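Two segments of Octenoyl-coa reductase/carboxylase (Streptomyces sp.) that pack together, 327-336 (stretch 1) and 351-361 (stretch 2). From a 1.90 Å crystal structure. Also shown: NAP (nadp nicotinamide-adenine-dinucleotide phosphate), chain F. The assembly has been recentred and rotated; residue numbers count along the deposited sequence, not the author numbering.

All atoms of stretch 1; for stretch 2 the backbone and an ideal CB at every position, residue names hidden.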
ATOM      1  N   ARG A 327      18.488   2.024   5.893  1.00 21.26           N
ATOM      2  CA  ARG A 327      17.952   1.764   7.229  1.00 21.62           C
ATOM      3  C   ARG A 327      17.203   0.442   7.287  1.00 21.60           C
ATOM      4  O   ARG A 327      16.820  -0.111   6.258  1.00 20.77           O
ATOM      5  CB  ARG A 327      16.998   2.875   7.659  1.00 21.74           C
ATOM      6  CG  ARG A 327      15.645   2.857   6.932  1.00 21.10           C
ATOM      7  CD  ARG A 327      14.653   3.627   7.761  1.00 21.13           C
ATOM      8  NE  ARG A 327      13.439   3.971   7.035  1.00 20.52           N
ATOM      9  CZ  ARG A 327      12.351   3.212   6.953  1.00 20.37           C
ATOM     10  NH1 ARG A 327      12.295   2.004   7.509  1.00 20.67           N
ATOM     11  NH2 ARG A 327      11.303   3.670   6.290  1.00 20.53           N
ATOM     12  N   ARG A 328      17.006  -0.056   8.510  1.00 22.17           N
ATOM     13  CA  ARG A 328      16.067  -1.128   8.766  1.00 22.04           C
ATOM     14  C   ARG A 328      14.763  -0.737   8.138  1.00 21.22           C
ATOM     15  O   ARG A 328      14.262   0.370   8.378  1.00 20.88           O
ATOM     16  CB  ARG A 328      15.791  -1.240  10.255  1.00 22.75           C
ATOM     17  CG  ARG A 328      16.584  -2.241  10.975  1.00 24.83           C
ATOM     18  CD  ARG A 328      16.107  -2.316  12.424  1.00 24.43           C
ATOM     19  NE  ARG A 328      15.044  -3.300  12.653  1.00 24.12           N
ATOM     20  CZ  ARG A 328      15.241  -4.613  12.769  1.00 23.75           C
ATOM     21  NH1 ARG A 328      16.468  -5.119  12.631  1.00 23.96           N
ATOM     22  NH2 ARG A 328      14.217  -5.420  13.013  1.00 21.41           N
ATOM     23  N   GLY A 329      14.205  -1.638   7.344  1.00 20.55           N
ATOM     24  CA  GLY A 329      12.938  -1.369   6.696  1.00 19.77           C
ATOM     25  C   GLY A 329      13.065  -0.463   5.506  1.00 19.01           C
ATOM     26  O   GLY A 329      12.065  -0.089   4.927  1.00 18.73           O
ATOM     27  N   GLY A 330      14.300  -0.109   5.151  1.00 18.81           N
ATOM     28  CA  GLY A 330      14.572   0.773   4.027  1.00 18.24           C
ATOM     29  C   GLY A 330      14.367   0.099   2.683  1.00 17.99           C
ATOM     30  O   GLY A 330      14.156  -1.103   2.596  1.00 18.03           O
ATOM     31  N   THR A 331      14.446   0.898   1.634  1.00 17.77           N
ATOM     32  CA  THR A 331      14.210   0.429   0.283  1.00 17.53           C
ATOM     33  C   THR A 331      15.370   0.837  -0.598  1.00 17.55           C
ATOM     34  O   THR A 331      15.752   1.996  -0.632  1.00 17.55           O
ATOM     35  CB  THR A 331      12.911   1.022  -0.268  1.00 17.44           C
ATOM     36  OG1 THR A 331      11.817   0.589   0.551  1.00 17.22           O
ATOM     37  CG2 THR A 331      12.674   0.564  -1.716  1.00 17.24           C
ATOM     38  N   VAL A 332      15.964  -0.150  -1.248  1.00 17.63           N
ATOM     39  CA  VAL A 332      16.859   0.104  -2.338  1.00 17.62           C
ATOM     40  C   VAL A 332      15.964   0.036  -3.574  1.00 17.31           C
ATOM     41  O   VAL A 332      15.357  -0.993  -3.842  1.00 17.26           O
ATOM     42  CB  VAL A 332      17.955  -0.963  -2.433  1.00 17.91           C
ATOM     43  CG1 VAL A 332      18.836  -0.683  -3.644  1.00 17.91           C
ATOM     44  CG2 VAL A 332      18.768  -1.010  -1.159  1.00 18.26           C
ATOM     45  N   VAL A 333      15.852   1.138  -4.287  1.00 17.13           N
ATOM     46  CA  VAL A 333      15.085   1.143  -5.515  1.00 16.87           C
ATOM     47  C   VAL A 333      16.083   1.247  -6.647  1.00 16.92           C
ATOM     48  O   VAL A 333      16.952   2.116  -6.631  1.00 17.02           O
ATOM     49  CB  VAL A 333      13.997   2.250  -5.541  1.00 16.64           C
ATOM     50  CG1 VAL A 333      14.600   3.668  -5.363  1.00 16.70           C
ATOM     51  CG2 VAL A 333      13.136   2.146  -6.803  1.00 16.41           C
ATOM     52  N   THR A 334      15.982   0.332  -7.606  1.00 16.89           N
ATOM     53  CA  THR A 334      16.975   0.256  -8.666  1.00 17.02           C
ATOM     54  C   THR A 334      16.327   0.211 -10.034  1.00 16.90           C
ATOM     55  O   THR A 334      15.321  -0.485 -10.228  1.00 16.85           O
ATOM     56  CB  THR A 334      17.879  -0.992  -8.522  1.00 17.61           C
ATOM     57  OG1 THR A 334      18.787  -1.047  -9.631  1.00 17.39           O
ATOM     58  CG2 THR A 334      17.043  -2.278  -8.467  1.00 17.26           C
ATOM     59  N   CYS A 335      16.914   0.940 -10.976  1.00 16.85           N
ATOM     60  CA  CYS A 335      16.414   0.943 -12.351  1.00 17.06           C
ATOM     61  C   CYS A 335      17.523   0.683 -13.339  1.00 17.64           C
ATOM     62  O   CYS A 335      17.360   0.884 -14.546  1.00 17.57           O
ATOM     63  CB  CYS A 335      15.788   2.295 -12.680  1.00 16.72           C
ATOM     64  SG  CYS A 335      16.976   3.662 -12.724  1.00 17.12           S
ATOM     65  N   GLY A 336      18.656   0.211 -12.844  1.00 18.21           N
ATOM     66  CA  GLY A 336      19.784   0.076 -13.740  1.00 18.77           C
ATOM     67  C   GLY A 336      20.963  -0.544 -13.058  1.00 19.06           C
ATOM     68  O   GLY A 336      20.941  -0.801 -11.862  1.00 19.09           O
ATOM     69  N   UNK A 351      17.086  -9.352   4.725  1.00 22.89           N
ATOM     70  CA  UNK A 351      15.987  -9.960   5.470  1.00 22.86           C
ATOM     71  C   UNK A 351      16.029  -9.617   6.955  1.00 23.04           C
ATOM     72  O   UNK A 351      14.997  -9.327   7.550  1.00 22.32           O
ATOM     73  CB  UNK A 351      16.015 -11.479   5.293  1.00 22.86           C
ATOM     74  N   UNK A 352      17.217  -9.631   7.551  1.00 23.40           N
ATOM     75  CA  UNK A 352      17.312  -9.387   8.991  1.00 24.19           C
ATOM     76  C   UNK A 352      16.836  -7.988   9.343  1.00 23.45           C
ATOM     77  O   UNK A 352      16.280  -7.754  10.408  1.00 24.00           O
ATOM     78  CB  UNK A 352      18.750  -9.586   9.474  1.00 24.19           C
ATOM     79  N   UNK A 353      17.065  -7.057   8.441  1.00 22.51           N
ATOM     80  CA  UNK A 353      16.668  -5.688   8.690  1.00 22.07           C
ATOM     81  C   UNK A 353      15.427  -5.318   7.887  1.00 21.02           C
ATOM     82  O   UNK A 353      15.033  -4.156   7.828  1.00 20.34           O
ATOM     83  CB  UNK A 353      17.819  -4.736   8.358  1.00 22.07           C
ATOM     84  N   UNK A 354      14.801  -6.345   7.313  1.00 20.39           N
ATOM     85  CA  UNK A 354      13.519  -6.227   6.611  1.00 19.88           C
ATOM     86  C   UNK A 354      13.548  -5.103   5.591  1.00 19.22           C
ATOM     87  O   UNK A 354      12.614  -4.299   5.501  1.00 18.83           O
ATOM     88  CB  UNK A 354      12.382  -5.993   7.608  1.00 19.88           C
ATOM     89  N   UNK A 355      14.634  -5.046   4.841  1.00 19.04           N
ATOM     90  CA  UNK A 355      14.777  -4.078   3.762  1.00 18.66           C
ATOM     91  C   UNK A 355      14.115  -4.603   2.487  1.00 18.55           C
ATOM     92  O   UNK A 355      13.864  -5.798   2.352  1.00 18.47           O
ATOM     93  CB  UNK A 355      16.254  -3.769   3.511  1.00 18.66           C
ATOM     94  N   UNK A 356      13.857  -3.699   1.555  1.00 18.18           N
ATOM     95  CA  UNK A 356      13.268  -4.063   0.286  1.00 18.54           C
ATOM     96  C   UNK A 356      14.161  -3.581  -0.831  1.00 17.99           C
ATOM     97  O   UNK A 356      14.786  -2.527  -0.734  1.00 17.76           O
ATOM     98  CB  UNK A 356      11.858  -3.487   0.145  1.00 18.54           C
ATOM     99  N   UNK A 357      14.183  -4.352  -1.904  1.00 17.67           N
ATOM    100  CA  UNK A 357      14.772  -3.910  -3.138  1.00 17.55           C
ATOM    101  C   UNK A 357      13.646  -3.834  -4.136  1.00 17.24           C
ATOM    102  O   UNK A 357      12.999  -4.838  -4.434  1.00 17.24           O
ATOM    103  CB  UNK A 357      15.897  -4.835  -3.607  1.00 17.55           C
ATOM    104  N   UNK A 358      13.415  -2.637  -4.645  1.00 17.02           N
ATOM    105  CA  UNK A 358      12.359  -2.421  -5.599  1.00 16.75           C
ATOM    106  C   UNK A 358      12.982  -2.185  -6.963  1.00 16.70           C
ATOM    107  O   UNK A 358      13.712  -1.225  -7.161  1.00 16.69           O
ATOM    108  CB  UNK A 358      11.469  -1.248  -5.183  1.00 16.75           C
ATOM    109  N   UNK A 359      12.715  -3.111  -7.874  1.00 16.69           N
ATOM    110  CA  UNK A 359      13.162  -2.986  -9.249  1.00 16.66           C
ATOM    111  C   UNK A 359      12.186  -2.025  -9.878  1.00 16.39           C
ATOM    112  O   UNK A 359      10.980  -2.156  -9.694  1.00 16.27           O
ATOM    113  CB  UNK A 359      13.217  -4.328  -9.982  1.00 16.66           C
ATOM    114  N   UNK A 360      12.701  -1.015 -10.556  1.00 16.33           N
ATOM    115  CA  UNK A 360      11.849  -0.047 -11.199  1.00 16.12           C
ATOM    116  C   UNK A 360      12.319   0.231 -12.617  1.00 16.12           C
ATOM    117  O   UNK A 360      13.495   0.132 -12.912  1.00 16.27           O
ATOM    118  CB  UNK A 360      11.806   1.248 -10.385  1.00 16.12           C
ATOM    119  N   UNK A 361      11.386   0.596 -13.489  1.00 15.97           N
ATOM    120  CA  UNK A 361      11.703   0.733 -14.883  1.00 16.00           C
ATOM    121  C   UNK A 361      10.788   1.789 -15.434  1.00 15.84           C
ATOM    122  O   UNK A 361       9.596   1.750 -15.178  1.00 15.73           O
ATOM    123  CB  UNK A 361      11.565  -0.591 -15.637  1.00 16.00           C
TER
HETATM  124  PA  NAP F1447      24.097   9.222 -16.645  1.00  5.60           P
HETATM  125  O1A NAP F1447      23.425  10.611 -16.961  1.00  7.99           O
HETATM  126  O2A NAP F1447      25.360   8.902 -17.387  1.00  7.57           O
HETATM  127  O5B NAP F1447      24.399   9.236 -15.137  1.00  8.14           O
HETATM  128  C5B NAP F1447      24.882   8.035 -14.570  1.00  9.24           C
HETATM  129  C4B NAP F1447      25.675   8.427 -13.334  1.00  8.98           C
HETATM  130  O4B NAP F1447      26.113   7.191 -12.751  1.00  7.77           O
HETATM  131  C3B NAP F1447      26.937   9.254 -13.658  1.00  7.70           C
HETATM  132  O3B NAP F1447      26.709  10.536 -13.108  1.00  8.15           O
HETATM  133  C2B NAP F1447      28.034   8.617 -12.818  1.00  8.37           C
HETATM  134  O2B NAP F1447      28.094   9.171 -11.505  1.00  8.43           O
HETATM  135  C1B NAP F1447      27.609   7.199 -12.685  1.00  8.36           C
HETATM  136  N9A NAP F1447      28.109   6.456 -13.869  1.00 13.12           N
HETATM  137  C8A NAP F1447      28.286   6.883 -15.130  1.00 16.20           C
HETATM  138  N7A NAP F1447      28.720   5.880 -15.905  1.00 13.35           N
HETATM  139  C5A NAP F1447      28.810   4.822 -15.112  1.00 14.95           C
HETATM  140  C6A NAP F1447      29.221   3.532 -15.337  1.00 14.65           C
HETATM  141  N6A NAP F1447      29.586   3.157 -16.562  1.00 16.70           N
HETATM  142  N1A NAP F1447      29.203   2.684 -14.320  1.00 12.42           N
HETATM  143  C2A NAP F1447      28.799   3.055 -13.109  1.00 11.40           C
HETATM  144  N3A NAP F1447      28.423   4.286 -12.842  1.00 13.73           N
HETATM  145  C4A NAP F1447      28.420   5.178 -13.837  1.00 13.93           C
HETATM  146  O3  NAP F1447      23.056   8.029 -16.884  1.00  5.52           O
HETATM  147  PN  NAP F1447      21.561   8.026 -16.294  1.00  3.29           P
HETATM  148  O1N NAP F1447      20.735   8.631 -17.483  1.00  3.54           O
HETATM  149  O2N NAP F1447      21.431   8.659 -14.932  1.00  4.92           O
HETATM  150  O5D NAP F1447      21.349   6.444 -16.280  1.00  2.78           O
HETATM  151  C5D NAP F1447      22.075   5.745 -15.274  1.00  2.00           C
HETATM  152  C4D NAP F1447      21.688   4.303 -15.438  1.00  3.10           C
HETATM  153  O4D NAP F1447      20.227   4.250 -15.279  1.00  8.66           O
HETATM  154  C3D NAP F1447      21.966   3.757 -16.839  1.00  8.53           C
HETATM  155  O3D NAP F1447      22.419   2.411 -16.582  1.00 10.58           O
HETATM  156  C2D NAP F1447      20.613   3.765 -17.519  1.00  6.73           C
HETATM  157  O2D NAP F1447      20.518   2.739 -18.534  1.00 10.19           O
HETATM  158  C1D NAP F1447      19.766   3.354 -16.331  1.00  7.52           C
HETATM  159  N1N NAP F1447      18.461   3.936 -16.540  1.00  7.99           N
HETATM  160  C2N NAP F1447      17.376   3.100 -16.389  1.00  6.94           C
HETATM  161  C3N NAP F1447      16.150   3.673 -16.581  1.00  7.02           C
HETATM  162  C7N NAP F1447      14.988   2.770 -16.433  1.00  4.75           C
HETATM  163  O7N NAP F1447      15.111   1.603 -16.047  1.00  7.85           O
HETATM  164  N7N NAP F1447      13.868   3.335 -16.797  1.00  2.01           N
HETATM  165  C4N NAP F1447      15.990   5.023 -16.909  1.00  8.98           C
HETATM  166  C5N NAP F1447      17.070   5.876 -17.050  1.00  8.81           C
HETATM  167  C6N NAP F1447      18.325   5.321 -16.854  1.00  9.99           C
HETATM  168  P2B NAP F1447      29.454   8.870 -10.699  1.00 12.20           P
HETATM  169  O1X NAP F1447      29.249  10.031  -9.574  1.00 12.30           O
HETATM  170  O2X NAP F1447      29.408   7.411 -10.017  1.00 15.96           O
HETATM  171  O3X NAP F1447      30.503   9.117 -11.757  1.00 11.34           O

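Position 351 has helical backbone angles (-79/-41), and no atom of stretch 1 lies within 5.5 Å of its ideal CB, so stretch 1 sets no preference; the deposited residue is Trp 351. Position 352 is equally unconstrained at its CB, which points sideways. It is Met 352, whose contribution is its backbone: a water links Arg 328 and Met 352, 2.8 Å from Arg 328 NH1, from which it accepts, and 2.7 Å from Met 352 O.

At position 353 the CB points sideways, 3.8 Å from Arg 328 CG. A side chain with a few methylenes could lie along the arginine, whereas a second positive charge should keep its end clear of the guanidinium. Lys 353 fits both conditions: its CG packs 3.6 Å from Arg 328 CG, its end leads away, and its CA lies over one face of the guanidinium. Its carbonyl accepts from the turn, Gly 329 N to Lys 353 O being 2.7 Å.

Position 354 has a positive phi (50/44), which favours glycine, asparagine or aspartate, yet its CB has room, 4.7 Å from Gly 329 N. The deposited Leu 354 adopts this less common conformation, and its end comes nearer to stretch 1, with CD1 3.6 Å from Arg 328 NH2.

Position 355 returns to extended angles (-84/163). Its CB sits 3.5 Å from Gly 330 O, beside a turn whose glycines offer no side chains, so a long unbranched chain would suit. Lys 355 runs past it with chi2 to chi4 all t, and its CG lies 3.7 Å from Arg 327 O.

From 356 to 359 the backbone pairs in parallel with strand 331-334. The ideal CB of 356 shares a face with Thr 331, and the distance from that CB to Thr 331 OG1 is 4.1 Å; a polar chain, particularly a donor, would exploit that oxygen. Lys 356 folds back through chi3 m, and its NZ donates to Thr 331 OG1 at 2.7 Å. Its backbone bonds two residues of stretch 1: Lys 356 N to Gly 330 O (2.8 Å) and Val 332 N to Lys 356 O (2.7 Å).

Position 357 turns to the other face, with Val 332 and Thr 334, where aliphatic chains would suit. Ile 357 places CG1 4.3 Å from Val 332 CB and CG2 4.1 Å from Thr 334 CG2.

At 358 the CB is 4.1 Å from both Thr 331 CG2 and Val 333 CG2, an apolar setting for valine, isoleucine or alanine. Val 358, chi1 t, brings CG2 to 3.5 Å from Thr 331 CG2, while Val 358 N bonds Val 332 O at 2.7 Å.

Position 359 has ordinary strand angles (-79/130), and its ideal CB would be 4.4 Å from Thr 334 O, so stretch 1 leaves room for at least a CB, and alanine or serine would suit as well as glycine; Gly 359 is deposited.

The CB of 360 lies 3.9 Å from Val 333 CG2, suiting a small residue. Ser 360 also continues the ladder, Ser 360 N to Thr 334 O being 2.7 Å.

Position 361 is free of stretch 1 at its CB, but the nicotinamide amide is nearby, inviting a donor: His 361 ND1 donates to NAP O7N at 2.9 Å.

Stretch 2 351-361: WMKLKKIVGSH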
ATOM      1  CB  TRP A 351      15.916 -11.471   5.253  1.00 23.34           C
ATOM      2  CG  TRP A 351      16.518 -12.296   6.362  1.00 24.23           C
ATOM      3  CD1 TRP A 351      16.012 -12.477   7.630  1.00 25.93           C
ATOM      4  CD2 TRP A 351      17.721 -13.056   6.303  1.00 25.20           C
ATOM      5  NE1 TRP A 351      16.842 -13.287   8.359  1.00 24.94           N
ATOM      6  CE2 TRP A 351      17.892 -13.667   7.569  1.00 25.50           C
ATOM      7  CE3 TRP A 351      18.670 -13.296   5.301  1.00 24.42           C
ATOM      8  CZ2 TRP A 351      18.978 -14.492   7.855  1.00 26.37           C
ATOM      9  CZ3 TRP A 351      19.742 -14.125   5.590  1.00 25.79           C
ATOM     10  CH2 TRP A 351      19.891 -14.707   6.859  1.00 26.34           C
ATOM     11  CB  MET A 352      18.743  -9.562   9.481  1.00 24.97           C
ATOM     12  CG  MET A 352      19.167 -10.990   9.644  1.00 27.84           C
ATOM     13  SD  MET A 352      18.371 -11.749  11.084  1.00 34.38           S
ATOM     14  CE  MET A 352      19.171 -10.931  12.474  1.00 33.86           C
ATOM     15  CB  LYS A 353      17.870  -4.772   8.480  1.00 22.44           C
ATOM     16  CG  LYS A 353      18.785  -4.858   9.709  1.00 24.58           C
ATOM     17  CD  LYS A 353      20.247  -4.662   9.395  1.00 29.80           C
ATOM     18  CE  LYS A 353      21.084  -4.895  10.640  1.00 31.92           C
ATOM     19  NZ  LYS A 353      22.484  -5.239  10.277  1.00 35.06           N
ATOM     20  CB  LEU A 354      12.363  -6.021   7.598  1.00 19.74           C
ATOM     21  CG  LEU A 354      12.218  -7.107   8.654  1.00 20.58           C
ATOM     22  CD1 LEU A 354      12.934  -6.703   9.947  1.00 20.89           C
ATOM     23  CD2 LEU A 354      10.752  -7.399   8.915  1.00 19.60           C
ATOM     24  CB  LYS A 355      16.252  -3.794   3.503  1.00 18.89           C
ATOM     25  CG  LYS A 355      17.018  -3.449   4.773  1.00 19.21           C
ATOM     26  CD  LYS A 355      18.400  -2.932   4.450  1.00 20.20           C
ATOM     27  CE  LYS A 355      19.246  -2.806   5.716  1.00 20.08           C
ATOM     28  NZ  LYS A 355      20.594  -2.259   5.372  1.00 20.13           N
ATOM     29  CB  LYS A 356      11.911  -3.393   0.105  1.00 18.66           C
ATOM     30  CG  LYS A 356      10.878  -3.727   1.138  1.00 21.61           C
ATOM     31  CD  LYS A 356       9.496  -3.232   0.674  1.00 26.39           C
ATOM     32  CE  LYS A 356       9.218  -1.762   1.051  1.00 30.72           C
ATOM     33  NZ  LYS A 356       9.553  -0.788  -0.053  1.00 32.91           N
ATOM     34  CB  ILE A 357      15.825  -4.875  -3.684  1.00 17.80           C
ATOM     35  CG1 ILE A 357      16.929  -5.129  -2.668  1.00 18.28           C
ATOM     36  CG2 ILE A 357      16.417  -4.307  -4.978  1.00 17.96           C
ATOM     37  CD1 ILE A 357      17.632  -6.469  -2.873  1.00 18.70           C
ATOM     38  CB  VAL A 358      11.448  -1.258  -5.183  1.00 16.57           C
ATOM     39  CG1 VAL A 358      10.345  -1.047  -6.233  1.00 16.32           C
ATOM     40  CG2 VAL A 358      10.852  -1.544  -3.794  1.00 16.66           C
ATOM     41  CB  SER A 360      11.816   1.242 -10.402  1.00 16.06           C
ATOM     42  OG  SER A 360      10.775   2.065 -10.884  1.00 15.89           O
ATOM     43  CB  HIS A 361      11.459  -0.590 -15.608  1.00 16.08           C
ATOM     44  CG  HIS A 361      11.953  -0.607 -17.018  1.00 16.16           C
ATOM     45  ND1 HIS A 361      13.222  -0.199 -17.364  1.00 16.29           N
ATOM     46  CD2 HIS A 361      11.366  -1.031 -18.162  1.00 16.18           C
ATOM     47  CE1 HIS A 361      13.392  -0.363 -18.666  1.00 16.38           C
ATOM     48  NE2 HIS A 361      12.283  -0.872 -19.170  1.00 16.31           N
TER
HETATM   49  O   HOH W   1      17.323  -7.781  12.929  1.00  2.00           O
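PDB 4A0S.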